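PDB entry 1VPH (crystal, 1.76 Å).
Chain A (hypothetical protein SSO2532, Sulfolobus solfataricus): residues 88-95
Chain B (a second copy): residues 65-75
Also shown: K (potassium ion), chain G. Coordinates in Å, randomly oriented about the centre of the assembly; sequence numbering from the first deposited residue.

Chain A 88-95: SWKHNLID
Chain B, residues 65-75: NEHERGLMEDI

A single imidazole, that of His A91, joins a metal site to the cap of a neighbouring subunit's helix. Its NE2 lies 2.3 Å from the potassium ion, which Asp A95 also binds through OD1 at 2.7 Å and OD2 at 3.0 Å, along with a water O at 2.6 Å. His A91 ND1 donates to Glu B68 OE1 at 2.7 Å, near the ring plane and almost straight (164°). Metal binding at one nitrogen leaves the other to carry the proton, and the ring (chi1 t at 179°, chi2 74°) is held between the ion and the carboxylate.

Glu B68 (chi1 t, chi2 -85°) is itself the N-cap of the helix that begins at Arg B69: its OE2 accepts from Gly B70 N at 2.9 Å and its OE1 from Leu B71 N at 2.8 Å. One carboxylate thus serves helix and interface together.

The principle, a carboxylate reading free amides at the start of a helical segment, recurs six residues later, but where Glu B68 accepts from its own helix, Asp B74 accepts from chain A. Lys A90 to Leu A93 form a 3-10 segment, entered from Trp A89 (phi/psi -58/147), with Asn A92 N bonded to Trp A89 O at 2.9 Å. Asp B74 (chi1 m, chi2 -32°) points toward it and receives Lys A90 N on OD1 and His A91 N on OD2, each at 2.8 Å; OD1 also sits at the edge of the Trp A89 indole, 3.5 Å from CE3.

The register sets CA of His A91 4.6 Å from CA of Gly B70, and CA of Trp A89 6.1 Å from CA of Asp B74. Gly B70 permits this approach: an ideal CB there would lie 3.2 Å from Lys A90 O and clash with Glu B68 OE2.

Lys A90 (t, t, t, m) extends NZ to Glu B73 OE2 in a 2.7 Å salt bridge, which offsets the like charge of Arg B69, whose NH1 is 3.1 Å from Lys A90 NZ.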

# COMPACT_ATOMS: atom_id res chain seq x y z
N SER A 88 -16.94 14.04 16.20
CA SER A 88 -16.78 15.45 15.81
C SER A 88 -15.34 15.75 15.39
O SER A 88 -14.66 16.68 15.90
CB SER A 88 -17.27 16.38 16.89
OG SER A 88 -16.83 15.97 18.13
N TRP A 89 -14.91 15.03 14.36
CA TRP A 89 -13.65 15.32 13.73
C TRP A 89 -13.65 16.79 13.23
O TRP A 89 -14.66 17.33 12.78
CB TRP A 89 -13.43 14.42 12.55
CG TRP A 89 -13.25 12.92 12.89
CD1 TRP A 89 -14.09 11.91 12.59
CD2 TRP A 89 -12.13 12.33 13.54
NE1 TRP A 89 -13.56 10.70 13.00
CE2 TRP A 89 -12.36 10.93 13.60
CE3 TRP A 89 -10.96 12.83 14.10
CZ2 TRP A 89 -11.45 10.05 14.19
CZ3 TRP A 89 -10.07 11.96 14.67
CH2 TRP A 89 -10.33 10.58 14.72
N LYS A 90 -12.49 17.40 13.26
CA LYS A 90 -12.37 18.79 12.84
C LYS A 90 -12.75 19.08 11.36
O LYS A 90 -13.24 20.18 11.04
CB LYS A 90 -10.93 19.19 13.12
CG LYS A 90 -10.73 20.68 13.26
CD LYS A 90 -9.56 20.96 14.18
CE LYS A 90 -9.25 22.45 14.29
NZ LYS A 90 -8.37 22.93 13.17
N HIS A 91 -12.47 18.14 10.46
CA HIS A 91 -12.88 18.25 9.07
C HIS A 91 -14.42 18.33 8.94
O HIS A 91 -14.94 18.87 7.98
CB HIS A 91 -12.31 17.10 8.22
CG HIS A 91 -12.73 17.15 6.79
ND1 HIS A 91 -12.21 18.06 5.89
CD2 HIS A 91 -13.59 16.38 6.09
CE1 HIS A 91 -12.76 17.87 4.71
NE2 HIS A 91 -13.60 16.85 4.79
N ASN A 92 -15.14 17.78 9.93
CA ASN A 92 -16.61 17.78 9.86
C ASN A 92 -17.23 19.16 10.03
O ASN A 92 -18.42 19.31 9.79
CB ASN A 92 -17.24 16.74 10.82
CG ASN A 92 -16.99 15.31 10.41
OD1 ASN A 92 -16.68 15.03 9.25
ND2 ASN A 92 -17.15 14.39 11.34
N LEU A 93 -16.45 20.16 10.42
CA LEU A 93 -16.89 21.55 10.39
C LEU A 93 -17.15 22.02 8.94
O LEU A 93 -18.04 22.84 8.73
CB LEU A 93 -15.82 22.44 11.08
CG LEU A 93 -15.38 22.07 12.51
CD1 LEU A 93 -14.02 22.68 12.93
CD2 LEU A 93 -16.44 22.45 13.52
N ILE A 94 -16.43 21.45 7.97
CA ILE A 94 -16.54 21.83 6.55
C ILE A 94 -17.39 20.83 5.82
O ILE A 94 -18.26 21.19 5.05
CB ILE A 94 -15.17 22.14 5.89
CG1 ILE A 94 -14.46 20.92 5.32
CG2 ILE A 94 -14.28 22.86 6.85
N ASP A 95 -17.17 19.55 6.08
CA ASP A 95 -18.20 18.64 5.69
C ASP A 95 -18.07 17.35 6.38
O ASP A 95 -16.96 16.94 6.78
CB ASP A 95 -18.24 18.43 4.17
CG ASP A 95 -17.13 17.63 3.69
OD1 ASP A 95 -16.09 17.63 4.37
OD2 ASP A 95 -17.27 17.02 2.62
N ASN B 65 -4.23 12.24 0.62
CA ASN B 65 -5.60 12.67 0.91
C ASN B 65 -5.68 14.17 0.79
O ASN B 65 -4.77 14.80 0.24
CB ASN B 65 -6.11 12.14 2.26
CG ASN B 65 -7.55 11.75 2.19
OD1 ASN B 65 -8.42 12.57 2.39
ND2 ASN B 65 -7.81 10.51 1.77
N GLU B 66 -6.78 14.74 1.29
CA GLU B 66 -7.11 16.13 1.03
C GLU B 66 -6.30 17.09 1.88
O GLU B 66 -6.21 16.91 3.09
CB GLU B 66 -8.59 16.38 1.32
CG GLU B 66 -8.99 17.79 1.07
CD GLU B 66 -10.46 18.07 1.23
OE1 GLU B 66 -11.27 17.16 1.23
OE2 GLU B 66 -10.80 19.27 1.26
N HIS B 67 -5.73 18.11 1.25
CA HIS B 67 -5.05 19.15 2.01
C HIS B 67 -6.08 20.14 2.59
O HIS B 67 -6.34 21.21 2.04
CB HIS B 67 -3.98 19.87 1.18
CG HIS B 67 -3.10 20.79 2.00
ND1 HIS B 67 -1.72 20.68 2.00
CD2 HIS B 67 -3.39 21.80 2.86
CE1 HIS B 67 -1.20 21.57 2.82
NE2 HIS B 67 -2.19 22.26 3.35
N GLU B 68 -6.64 19.77 3.73
CA GLU B 68 -7.52 20.63 4.49
C GLU B 68 -7.01 20.57 5.93
O GLU B 68 -6.83 19.50 6.50
CB GLU B 68 -9.00 20.21 4.38
CG GLU B 68 -9.99 21.17 5.00
CD GLU B 68 -10.18 20.95 6.49
OE1 GLU B 68 -10.40 19.79 6.93
OE2 GLU B 68 -10.12 21.95 7.23
N ARG B 69 -6.73 21.71 6.51
CA ARG B 69 -5.98 21.71 7.76
C ARG B 69 -6.71 20.95 8.90
O ARG B 69 -6.07 20.33 9.73
CB ARG B 69 -5.60 23.13 8.17
CG ARG B 69 -6.71 24.00 8.62
CD ARG B 69 -6.10 25.38 9.01
NE ARG B 69 -5.35 25.27 10.25
CZ ARG B 69 -5.90 25.28 11.47
NH1 ARG B 69 -7.21 25.41 11.64
NH2 ARG B 69 -5.12 25.15 12.55
N GLY B 70 -8.03 21.00 8.93
CA GLY B 70 -8.79 20.26 9.91
C GLY B 70 -8.57 18.74 9.75
O GLY B 70 -8.24 18.04 10.72
N LEU B 71 -8.71 18.28 8.51
CA LEU B 71 -8.52 16.86 8.19
C LEU B 71 -7.10 16.40 8.51
O LEU B 71 -6.88 15.30 9.00
CB LEU B 71 -8.77 16.63 6.70
CG LEU B 71 -8.60 15.14 6.34
CD1 LEU B 71 -9.47 14.26 7.18
CD2 LEU B 71 -8.88 14.99 4.88
N MET B 72 -6.13 17.26 8.22
CA MET B 72 -4.76 16.95 8.52
C MET B 72 -4.58 16.71 9.99
O MET B 72 -3.91 15.77 10.39
CB MET B 72 -3.87 18.07 7.99
CG MET B 72 -3.84 18.04 6.41
SD MET B 72 -3.06 19.50 5.67
CE MET B 72 -1.45 19.17 6.33
N GLU B 73 -5.20 17.55 10.81
CA GLU B 73 -5.17 17.36 12.28
C GLU B 73 -5.82 16.03 12.64
O GLU B 73 -5.27 15.22 13.39
CB GLU B 73 -5.89 18.47 13.01
CG GLU B 73 -5.12 19.78 13.01
CD GLU B 73 -5.84 20.91 13.78
OE1 GLU B 73 -6.45 20.60 14.83
OE2 GLU B 73 -5.78 22.08 13.33
N ASP B 74 -6.98 15.80 12.07
CA ASP B 74 -7.73 14.53 12.29
C ASP B 74 -6.88 13.29 11.96
O ASP B 74 -6.82 12.32 12.72
CB ASP B 74 -9.01 14.47 11.48
CG ASP B 74 -10.00 15.57 11.80
OD1 ASP B 74 -10.04 15.98 12.98
OD2 ASP B 74 -10.78 15.94 10.88
N ILE B 75 -6.20 13.29 10.81
CA ILE B 75 -5.32 12.19 10.42
C ILE B 75 -4.27 11.90 11.47
O ILE B 75 -4.07 10.74 11.89
CB ILE B 75 -4.69 12.40 9.01
CG1 ILE B 75 -5.80 12.35 7.97
CG2 ILE B 75 -3.59 11.37 8.66
CD1 ILE B 75 -5.36 12.88 6.63
K K G . -14.53 15.89 2.95
O HOH W 1 -14.77 15.36 0.43